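PDB 7BYS: galactan 1,3-beta-galactosidase, which probably hydrolyses beta-1,3-linked galactan chains as an exo-acting enzyme of glycoside hydrolase family 43, and carries a calcium-binding carbohydrate-binding module. Local coordinates for residues Lys84-Gln89 and Ala169-Val174; Ser92-Trp97 and Lys116-Pro121; His286-Ser291 and Trp354-Phe359. One frame throughout, in Å; residues are numbered along the deposited sequence.

Interaction 1: Lys84-Gln89 and Ala169-Val174; sequences KVIFNQ and ANYYNV. With NAG (2-acetamido-2-deoxy-beta-D-glucopyranose), chain D.
Along the end of strand 79-88, Ile86 is the first residue to meet the 169-174 loop. Its chi1 of 57° puts CG1 in the crowded position between backbone N and carbonyl carbon, so that CD1 lies over one face of Tyr171, 3.6 Å from the ring centroid, in a CH-pi contact suited to a slim aliphatic tip. Phe87 turns its side chain away but sets its O in the plane of the ring, 3.6 Å from Tyr171 CE2. Asn88 takes the opposite face: ND2 stands over the ring centre, the amide turned 70° from the ring, and also donates a nearly straight 2.9 Å bond to Ala169 O, while OD1 accepts from Asn91 N. Gln89 N binds a water that donates to Tyr171 OH, a hydroxyl also bonded to Gln148 O and Gln142 NE2. An alanine at Tyr171 would remove the ring between Ile86 and Asn88 and this hydroxyl, and would probably loosen the loop. Nearby, Asn173 bears an N-linked GlcNAc on ND2. The loop joins strands 161-167 and 174-181, so the contact docks one propeller blade's hairpin turn onto the first strand of the preceding blade, with Ala150 of strand 150-156 and Ile140 of strand 138-142 alongside.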
loop_
_atom_site.group_PDB
_atom_site.type_symbol
_atom_site.label_atom_id
_atom_site.label_comp_id
_atom_site.label_asym_id
_atom_site.label_seq_id
_atom_site.Cartn_x
_atom_site.Cartn_y
_atom_site.Cartn_z
ATOM N N LYS A 84 8.418 0.440 12.291
ATOM C CA LYS A 84 7.221 0.565 13.119
ATOM C C LYS A 84 7.670 1.282 14.384
ATOM O O LYS A 84 8.783 1.044 14.857
ATOM C CB LYS A 84 6.668 -0.835 13.496
ATOM C CG LYS A 84 6.346 -1.751 12.302
ATOM C CD LYS A 84 5.089 -1.323 11.558
ATOM C CE LYS A 84 5.005 -2.042 10.212
ATOM N NZ LYS A 84 5.691 -1.279 9.098
ATOM N N VAL A 85 6.849 2.191 14.908
ATOM C CA VAL A 85 7.213 2.967 16.093
ATOM C C VAL A 85 6.049 2.968 17.073
ATOM O O VAL A 85 4.902 3.236 16.690
ATOM C CB VAL A 85 7.608 4.416 15.748
ATOM C CG1 VAL A 85 8.003 5.172 17.022
ATOM C CG2 VAL A 85 8.758 4.454 14.750
ATOM N N ILE A 86 6.348 2.655 18.333
ATOM C CA ILE A 86 5.379 2.759 19.417
ATOM C C ILE A 86 5.987 3.546 20.573
ATOM O O ILE A 86 7.208 3.584 20.753
ATOM C CB ILE A 86 4.853 1.384 19.892
ATOM C CG1 ILE A 86 5.998 0.481 20.340
ATOM C CG2 ILE A 86 4.006 0.713 18.804
ATOM C CD1 ILE A 86 5.513 -0.836 20.925
ATOM N N PHE A 87 5.124 4.176 21.368
ATOM C CA PHE A 87 5.567 4.983 22.501
ATOM C C PHE A 87 5.514 4.158 23.777
ATOM O O PHE A 87 4.482 3.550 24.092
ATOM C CB PHE A 87 4.698 6.228 22.654
ATOM C CG PHE A 87 5.100 7.117 23.805
ATOM C CD1 PHE A 87 6.296 7.823 23.773
ATOM C CD2 PHE A 87 4.280 7.243 24.915
ATOM C CE1 PHE A 87 6.661 8.655 24.834
ATOM C CE2 PHE A 87 4.643 8.068 25.976
ATOM C CZ PHE A 87 5.825 8.773 25.926
ATOM N N ASN A 88 6.623 4.148 24.501
ATOM C CA ASN A 88 6.724 3.471 25.788
ATOM C C ASN A 88 6.464 4.485 26.902
ATOM O O ASN A 88 7.281 5.386 27.138
ATOM C CB ASN A 88 8.099 2.837 25.938
ATOM C CG ASN A 88 8.190 1.958 27.163
ATOM O OD1 ASN A 88 8.247 2.456 28.283
ATOM N ND2 ASN A 88 8.179 0.651 26.963
ATOM N N GLN A 89 5.316 4.345 27.564
ATOM C CA GLN A 89 4.925 5.275 28.623
ATOM C C GLN A 89 5.831 5.167 29.843
ATOM O O GLN A 89 6.164 6.185 30.462
ATOM C CB GLN A 89 3.468 5.034 29.018
ATOM C CG GLN A 89 2.489 5.476 27.944
ATOM C CD GLN A 89 1.038 5.485 28.402
ATOM O OE1 GLN A 89 0.129 5.723 27.604
ATOM N NE2 GLN A 89 0.815 5.225 29.685
ATOM N N ALA A 169 9.028 -5.038 28.902
ATOM C CA ALA A 169 8.395 -3.788 29.304
ATOM C C ALA A 169 9.112 -2.553 28.778
ATOM O O ALA A 169 8.539 -1.464 28.851
ATOM C CB ALA A 169 8.268 -3.725 30.833
ATOM N N ASN A 170 10.350 -2.688 28.289
ATOM C CA ASN A 170 11.039 -1.587 27.632
ATOM C C ASN A 170 10.774 -1.543 26.138
ATOM O O ASN A 170 11.179 -0.577 25.481
ATOM C CB ASN A 170 12.547 -1.705 27.844
ATOM C CG ASN A 170 12.941 -1.543 29.292
ATOM O OD1 ASN A 170 12.398 -0.700 30.008
ATOM N ND2 ASN A 170 13.883 -2.364 29.735
ATOM N N TYR A 171 10.113 -2.566 25.595
ATOM C CA TYR A 171 9.993 -2.740 24.141
ATOM C C TYR A 171 11.361 -2.929 23.471
ATOM O O TYR A 171 11.548 -2.569 22.304
ATOM C CB TYR A 171 9.223 -1.599 23.456
ATOM C CG TYR A 171 7.844 -1.254 23.982
ATOM C CD1 TYR A 171 7.068 -2.167 24.692
ATOM C CD2 TYR A 171 7.299 0.004 23.720
ATOM C CE1 TYR A 171 5.781 -1.823 25.136
ATOM C CE2 TYR A 171 6.022 0.351 24.153
ATOM C CZ TYR A 171 5.267 -0.561 24.865
ATOM O OH TYR A 171 3.994 -0.222 25.284
ATOM N N TYR A 172 12.343 -3.476 24.187
ATOM C CA TYR A 172 13.697 -3.613 23.654
ATOM C C TYR A 172 14.004 -5.014 23.153
ATOM O O TYR A 172 14.969 -5.187 22.400
ATOM C CB TYR A 172 14.753 -3.290 24.722
ATOM C CG TYR A 172 14.865 -1.841 25.137
ATOM C CD1 TYR A 172 14.167 -0.828 24.480
ATOM C CD2 TYR A 172 15.693 -1.489 26.196
ATOM C CE1 TYR A 172 14.291 0.502 24.881
ATOM C CE2 TYR A 172 15.819 -0.177 26.608
ATOM C CZ TYR A 172 15.126 0.816 25.950
ATOM O OH TYR A 172 15.267 2.125 26.379
ATOM N N ASN A 173 13.222 -6.008 23.560
ATOM C CA ASN A 173 13.573 -7.393 23.308
ATOM C C ASN A 173 12.304 -8.232 23.385
ATOM O O ASN A 173 11.310 -7.835 23.997
ATOM C CB ASN A 173 14.633 -7.852 24.319
ATOM C CG ASN A 173 15.144 -9.243 24.049
ATOM O OD1 ASN A 173 15.176 -9.704 22.905
ATOM N ND2 ASN A 173 15.547 -9.929 25.118
ATOM N N VAL A 174 12.357 -9.405 22.759
ATOM C CA VAL A 174 11.249 -10.354 22.777
ATOM C C VAL A 174 11.425 -11.279 23.975
ATOM O O VAL A 174 12.505 -11.856 24.162
ATOM C CB VAL A 174 11.219 -11.153 21.466
ATOM C CG1 VAL A 174 10.206 -12.265 21.561
ATOM C CG2 VAL A 174 10.942 -10.235 20.279
HETATM C C1 NAG D . 16.055 -11.275 25.045
HETATM C C2 NAG D . 17.458 -11.415 25.628
HETATM C C3 NAG D . 17.956 -12.819 25.583
HETATM C C4 NAG D . 16.969 -13.783 26.178
HETATM C C5 NAG D . 15.605 -13.618 25.503
HETATM C C6 NAG D . 14.603 -14.593 26.047
HETATM C C7 NAG D . 18.630 -10.521 23.455
HETATM C C8 NAG D . 19.593 -9.498 22.841
HETATM N N2 NAG D . 18.385 -10.476 24.903
HETATM O O3 NAG D . 19.213 -12.907 26.312
HETATM O O4 NAG D . 17.440 -15.122 26.007
HETATM O O5 NAG D . 15.116 -12.245 25.704
HETATM O O6 NAG D . 14.076 -14.102 27.250
HETATM O O7 NAG D . 18.110 -11.330 22.750
HETATM O O HOH W 1 3.651 2.066 27.016
#

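Interaction 2: Ser92-Trp97 and Lys116-Pro121; sequences SEYVMW and KTPCGP
Tyr94 has CG anti to its carbonyl carbon (chi1 -63°), which swings the ring out from strand 93-101 toward the 116-121 loop. Lys116 starts out pointing away from the strand, but bends at chi2 (-62°) and again at chi3 (-68°) bring its amine back to Ser92. Pro118 lies beside Tyr94, pointing the same way. Its CA sits 3.9 Å from the centroid of the tyrosine ring, almost exactly on the ring normal, a CH-pi contact, and its CG lies over the hydroxyl end of the ring, 3.6 Å from Tyr94 CZ. Lys116 O lies in the ring plane at the edge, 3.6 Å from Tyr94 CE2. A proline suits this place twice over, since its rigid, flat-sided ring packs on an aromatic face and its backbone angles fit the first corner of the type I turn closed by Gly120 N and Thr117 O at 3.1 Å. Gly120 itself has a positive phi that side chains disfavour, and next to it Cys119 is tied by a disulfide to Cys50. At the exposed end, Lys116 NZ donates to Ser92 O over 3.0 Å, coming from well above the carbonyl plane. A water bridges Ser92 O and Lys116 O, 2.7 Å from Ser92 O. Ser92 and Glu93 pair together opposite Asn88, a G1 beta bulge. The bulge carbonyl of Ser92 thus receives one charged and one water donor, while Glu93 OE2 remains 5.4 Å from Lys116 NZ, too far for a salt bridge. The chemistry therefore divides in two, an aromatic-proline contact on the inner side and a solvated lysine-carbonyl bond at the surface.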
loop_
_atom_site.group_PDB
_atom_site.type_symbol
_atom_site.label_atom_id
_atom_site.label_comp_id
_atom_site.label_asym_id
_atom_site.label_seq_id
_atom_site.Cartn_x
_atom_site.Cartn_y
_atom_site.Cartn_z
ATOM N N SER A 92 8.942 6.983 28.784
ATOM C CA SER A 92 8.726 8.183 27.966
ATOM C C SER A 92 9.628 8.179 26.732
ATOM O O SER A 92 10.326 9.149 26.431
ATOM C CB SER A 92 8.898 9.460 28.789
ATOM O OG SER A 92 8.054 9.432 29.927
ATOM N N GLU A 93 9.610 7.063 26.009
ATOM C CA GLU A 93 10.542 6.835 24.921
ATOM C C GLU A 93 9.802 6.252 23.728
ATOM O O GLU A 93 8.942 5.377 23.884
ATOM C CB GLU A 93 11.604 5.832 25.372
ATOM C CG GLU A 93 12.735 5.640 24.400
ATOM C CD GLU A 93 13.850 4.807 24.983
ATOM O OE1 GLU A 93 13.601 3.621 25.313
ATOM O OE2 GLU A 93 14.975 5.336 25.127
ATOM N N TYR A 94 10.141 6.744 22.537
ATOM C CA TYR A 94 9.664 6.159 21.290
ATOM C C TYR A 94 10.624 5.064 20.865
ATOM O O TYR A 94 11.843 5.250 20.886
ATOM C CB TYR A 94 9.553 7.231 20.204
ATOM C CG TYR A 94 8.531 8.276 20.565
ATOM C CD1 TYR A 94 7.199 8.129 20.213
ATOM C CD2 TYR A 94 8.892 9.396 21.311
ATOM C CE1 TYR A 94 6.255 9.065 20.579
ATOM C CE2 TYR A 94 7.968 10.326 21.669
ATOM C CZ TYR A 94 6.654 10.164 21.305
ATOM O OH TYR A 94 5.739 11.118 21.676
ATOM N N VAL A 95 10.073 3.911 20.499
ATOM C CA VAL A 95 10.876 2.748 20.155
ATOM C C VAL A 95 10.501 2.319 18.751
ATOM O O VAL A 95 9.328 2.014 18.483
ATOM C CB VAL A 95 10.702 1.598 21.160
ATOM C CG1 VAL A 95 11.689 0.502 20.849
ATOM C CG2 VAL A 95 10.891 2.120 22.599
ATOM N N MET A 96 11.493 2.313 17.860
ATOM C CA MET A 96 11.343 1.877 16.481
ATOM C C MET A 96 11.879 0.462 16.332
ATOM O O MET A 96 12.993 0.167 16.780
ATOM C CB MET A 96 12.107 2.813 15.541
ATOM C CG MET A 96 12.013 2.416 14.073
ATOM S SD MET A 96 13.130 3.409 13.045
ATOM C CE MET A 96 12.441 5.057 13.251
ATOM N N TRP A 97 11.098 -0.411 15.696
ATOM C CA TRP A 97 11.573 -1.720 15.261
ATOM C C TRP A 97 11.543 -1.780 13.738
ATOM O O TRP A 97 10.751 -1.089 13.082
ATOM C CB TRP A 97 10.698 -2.858 15.816
ATOM C CG TRP A 97 10.877 -3.098 17.283
ATOM C CD1 TRP A 97 10.697 -2.193 18.283
ATOM C CD2 TRP A 97 11.267 -4.327 17.909
ATOM N NE1 TRP A 97 10.968 -2.777 19.501
ATOM C CE2 TRP A 97 11.306 -4.090 19.298
ATOM C CE3 TRP A 97 11.600 -5.602 17.431
ATOM C CZ2 TRP A 97 11.672 -5.084 20.219
ATOM C CZ3 TRP A 97 11.957 -6.591 18.347
ATOM C CH2 TRP A 97 11.985 -6.325 19.723
ATOM N N LYS A 116 13.582 10.328 22.015
ATOM C CA LYS A 116 12.725 11.012 22.972
ATOM C C LYS A 116 11.615 11.827 22.316
ATOM O O LYS A 116 10.698 12.277 23.015
ATOM C CB LYS A 116 13.551 11.906 23.905
ATOM C CG LYS A 116 14.633 11.161 24.653
ATOM C CD LYS A 116 14.052 10.087 25.555
ATOM C CE LYS A 116 13.272 10.693 26.705
ATOM N NZ LYS A 116 12.950 9.665 27.739
ATOM N N THR A 117 11.657 12.013 21.003
ATOM C CA THR A 117 10.619 12.713 20.265
ATOM C C THR A 117 10.183 11.817 19.119
ATOM O O THR A 117 10.944 10.946 18.687
ATOM C CB THR A 117 11.132 14.053 19.718
ATOM O OG1 THR A 117 12.226 13.818 18.824
ATOM C CG2 THR A 117 11.606 14.943 20.868
ATOM N N PRO A 118 8.952 11.990 18.620
ATOM C CA PRO A 118 8.447 11.058 17.592
ATOM C C PRO A 118 9.277 10.983 16.321
ATOM O O PRO A 118 9.445 9.891 15.776
ATOM C CB PRO A 118 7.037 11.580 17.299
ATOM C CG PRO A 118 6.656 12.381 18.468
ATOM C CD PRO A 118 7.903 12.912 19.099
ATOM N N CYS A 119 9.780 12.101 15.801
ATOM C CA CYS A 119 10.600 11.990 14.601
ATOM C C CYS A 119 12.081 11.853 14.906
ATOM O O CYS A 119 12.874 11.684 13.981
ATOM C CB CYS A 119 10.365 13.150 13.625
ATOM S SG CYS A 119 8.833 13.073 12.632
ATOM N N GLY A 120 12.474 11.883 16.178
ATOM C CA GLY A 120 13.849 11.661 16.525
ATOM C C GLY A 120 14.707 12.841 16.129
ATOM O O GLY A 120 14.346 13.994 16.372
ATOM N N PRO A 121 15.844 12.582 15.473
ATOM C CA PRO A 121 16.330 11.298 14.943
ATOM C C PRO A 121 16.572 10.229 15.997
ATOM O O PRO A 121 16.854 10.542 17.158
ATOM C CB PRO A 121 17.660 11.673 14.278
ATOM C CG PRO A 121 17.529 13.126 13.977
ATOM C CD PRO A 121 16.750 13.690 15.122
HETATM O O HOH W 2 9.631 11.602 25.454
#

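Interaction 3: His286-Ser291 and Trp354-Phe359; sequences HADVWS and WVALYF
Polar bonding centres on the buried carboxylate of Asp288. Tyr358 OH donates to Asp288 OD2 over 2.6 Å, and OD2 accepts with its syn lone pair, the one on the side of the other oxygen; the two side chains meet tip to tip, with carboxylate and ring planes 73° apart. OD2 is also bonded to Tyr427 OH, and OD1 to Ser394 OG, so three hydroxyls surround the acid. That environment would probably favour its ionised form. A short acid with two acceptor oxygens suits such a place, and the length of a phenol carries its hydroxyl there from the strand.

Ring contacts come next. His286 has CG anti to its backbone N (chi1 -178°), which directs the imidazole at Tyr358, again tip to tip: CE1 approaches Tyr358 OH at 3.5 Å, with the hydroxyl near the imidazole plane. The imidazole also stacks on Trp239, and the Tyr358 ring makes a cation-pi contact with Lys423.

Packing completes the interface. Ala356 sets its CB 3.3 Å from Asp288 OD2, where its small methyl lets the carboxylate lie close over the strand. Farther along, in an apolar contact, Val289 CG2 meets Trp354 CB at 3.9 Å, the branched valine and the tryptophan crossing obliquely; Trp354 also packs on Gln2, Val4 and Ala7 near the chain's start.

Residues 286-289 follow strand 283-284, the last of a propeller blade, and lead into strand 290-293. They lie against one face of strand 352-360, which belongs to a sheet of the carbohydrate-binding module between strands 420-426 and 392-402. The contact thus joins the catalytic propeller's exit to the module, and Tyr358 lies about 4 Å, side chain to side chain, from the calcium ligand Asp422 on strand 420-426.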
loop_
_atom_site.group_PDB
_atom_site.type_symbol
_atom_site.label_atom_id
_atom_site.label_comp_id
_atom_site.label_asym_id
_atom_site.label_seq_id
_atom_site.Cartn_x
_atom_site.Cartn_y
_atom_site.Cartn_z
ATOM N N HIS A 286 -13.061 -1.079 -2.567
ATOM C CA HIS A 286 -12.272 -0.617 -3.707
ATOM C C HIS A 286 -12.808 0.730 -4.172
ATOM O O HIS A 286 -13.712 0.813 -5.010
ATOM C CB HIS A 286 -12.289 -1.633 -4.837
ATOM C CG HIS A 286 -11.454 -1.223 -6.003
ATOM N ND1 HIS A 286 -12.002 -0.843 -7.212
ATOM C CD2 HIS A 286 -10.115 -1.076 -6.129
ATOM C CE1 HIS A 286 -11.031 -0.518 -8.045
ATOM N NE2 HIS A 286 -9.878 -0.651 -7.415
ATOM N N ALA A 287 -12.228 1.792 -3.625
ATOM C CA ALA A 287 -12.645 3.168 -3.877
ATOM C C ALA A 287 -11.486 3.888 -4.544
ATOM O O ALA A 287 -10.472 4.171 -3.894
ATOM C CB ALA A 287 -12.999 3.875 -2.569
ATOM N N ASP A 288 -11.635 4.196 -5.840
ATOM C CA ASP A 288 -10.564 4.870 -6.568
ATOM C C ASP A 288 -10.243 6.223 -5.951
ATOM O O ASP A 288 -9.085 6.651 -5.959
ATOM C CB ASP A 288 -10.969 5.104 -8.030
ATOM C CG ASP A 288 -11.277 3.817 -8.788
ATOM O OD1 ASP A 288 -10.488 2.854 -8.705
ATOM O OD2 ASP A 288 -12.305 3.780 -9.498
ATOM N N VAL A 289 -11.259 6.893 -5.404
ATOM C CA VAL A 289 -11.133 8.209 -4.790
ATOM C C VAL A 289 -12.000 8.193 -3.539
ATOM O O VAL A 289 -13.207 7.949 -3.620
ATOM C CB VAL A 289 -11.617 9.315 -5.747
ATOM C CG1 VAL A 289 -11.480 10.681 -5.102
ATOM C CG2 VAL A 289 -10.845 9.278 -7.068
ATOM N N TRP A 290 -11.399 8.430 -2.380
ATOM C CA TRP A 290 -12.185 8.490 -1.158
ATOM C C TRP A 290 -11.597 9.530 -0.225
ATOM O O TRP A 290 -10.448 9.947 -0.366
ATOM C CB TRP A 290 -12.327 7.121 -0.463
ATOM C CG TRP A 290 -11.046 6.453 -0.075
ATOM C CD1 TRP A 290 -10.176 5.805 -0.903
ATOM C CD2 TRP A 290 -10.527 6.305 1.253
ATOM N NE1 TRP A 290 -9.130 5.286 -0.174
ATOM C CE2 TRP A 290 -9.323 5.576 1.154
ATOM C CE3 TRP A 290 -10.948 6.737 2.511
ATOM C CZ2 TRP A 290 -8.542 5.266 2.270
ATOM C CZ3 TRP A 290 -10.168 6.432 3.622
ATOM C CH2 TRP A 290 -8.989 5.698 3.497
ATOM N N SER A 291 -12.411 9.958 0.735
ATOM C CA SER A 291 -12.008 10.951 1.719
ATOM C C SER A 291 -12.088 10.336 3.106
ATOM O O SER A 291 -12.885 9.430 3.355
ATOM C CB SER A 291 -12.918 12.179 1.658
ATOM O OG SER A 291 -12.763 12.845 0.421
ATOM N N TRP A 354 -10.062 13.658 -11.094
ATOM C CA TRP A 354 -9.457 12.336 -11.117
ATOM C C TRP A 354 -10.278 11.414 -12.001
ATOM O O TRP A 354 -11.505 11.367 -11.900
ATOM C CB TRP A 354 -9.409 11.769 -9.704
ATOM C CG TRP A 354 -8.290 12.327 -8.917
ATOM C CD1 TRP A 354 -8.384 13.165 -7.843
ATOM C CD2 TRP A 354 -6.891 12.115 -9.142
ATOM N NE1 TRP A 354 -7.136 13.477 -7.380
ATOM C CE2 TRP A 354 -6.200 12.840 -8.153
ATOM C CE3 TRP A 354 -6.158 11.353 -10.057
ATOM C CZ2 TRP A 354 -4.812 12.845 -8.068
ATOM C CZ3 TRP A 354 -4.775 11.363 -9.974
ATOM C CH2 TRP A 354 -4.119 12.099 -8.986
ATOM N N VAL A 355 -9.592 10.669 -12.862
ATOM C CA VAL A 355 -10.222 9.693 -13.737
ATOM C C VAL A 355 -9.541 8.348 -13.509
ATOM O O VAL A 355 -8.314 8.246 -13.597
ATOM C CB VAL A 355 -10.127 10.127 -15.213
ATOM C CG1 VAL A 355 -10.826 9.125 -16.111
ATOM C CG2 VAL A 355 -10.722 11.538 -15.402
ATOM N N ALA A 356 -10.332 7.333 -13.205
ATOM C CA ALA A 356 -9.811 5.986 -13.026
ATOM C C ALA A 356 -9.906 5.228 -14.343
ATOM O O ALA A 356 -10.980 5.143 -14.944
ATOM C CB ALA A 356 -10.594 5.246 -11.944
ATOM N N LEU A 357 -8.787 4.669 -14.778
ATOM C CA LEU A 357 -8.724 3.875 -16.000
ATOM C C LEU A 357 -8.748 2.400 -15.610
ATOM O O LEU A 357 -7.825 1.919 -14.944
ATOM C CB LEU A 357 -7.462 4.201 -16.798
ATOM C CG LEU A 357 -7.091 5.672 -16.999
ATOM C CD1 LEU A 357 -5.818 5.784 -17.841
ATOM C CD2 LEU A 357 -8.234 6.442 -17.623
ATOM N N TYR A 358 -9.814 1.699 -16.000
ATOM C CA TYR A 358 -9.957 0.270 -15.735
ATOM C C TYR A 358 -9.452 -0.499 -16.948
ATOM O O TYR A 358 -9.956 -0.317 -18.063
ATOM C CB TYR A 358 -11.412 -0.080 -15.440
ATOM C CG TYR A 358 -11.855 0.335 -14.062
ATOM C CD1 TYR A 358 -12.031 1.679 -13.731
ATOM C CD2 TYR A 358 -12.100 -0.623 -13.088
ATOM C CE1 TYR A 358 -12.416 2.051 -12.442
ATOM C CE2 TYR A 358 -12.492 -0.260 -11.812
ATOM C CZ TYR A 358 -12.637 1.071 -11.502
ATOM O OH TYR A 358 -13.028 1.401 -10.221
ATOM N N PHE A 359 -8.456 -1.351 -16.744
ATOM C CA PHE A 359 -7.781 -2.008 -17.853
ATOM C C PHE A 359 -7.390 -3.420 -17.430
ATOM O O PHE A 359 -7.337 -3.744 -16.239
ATOM C CB PHE A 359 -6.513 -1.229 -18.244
ATOM C CG PHE A 359 -5.468 -1.254 -17.168
ATOM C CD1 PHE A 359 -4.528 -2.271 -17.125
ATOM C CD2 PHE A 359 -5.487 -0.308 -16.148
ATOM C CE1 PHE A 359 -3.598 -2.325 -16.109
ATOM C CE2 PHE A 359 -4.556 -0.353 -15.128
ATOM C CZ PHE A 359 -3.612 -1.367 -15.108
#

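Interactions 1 and 2 are neighbours in the family 43 propeller, their centres 10 Å apart. Both reach the sheet formed by strands 79-88, 93-101, 109-115 and 123-128, and interaction 2 is nested within the loop that interaction 1 closes along the chain. They also touch directly: Tyr172 OH lies 2.5 Å from Glu93 OE1, probably hydrogen-bonded. Interaction 1 fixes this blade to the next, whereas interaction 2 ties together parts of the blade itself. Interaction 3 comes later in sequence and lies beyond the chain's centre, its own centre 38 Å from that of interaction 1. It lies where the chain passes from propeller to carbohydrate-binding module, so the three contacts span both domains.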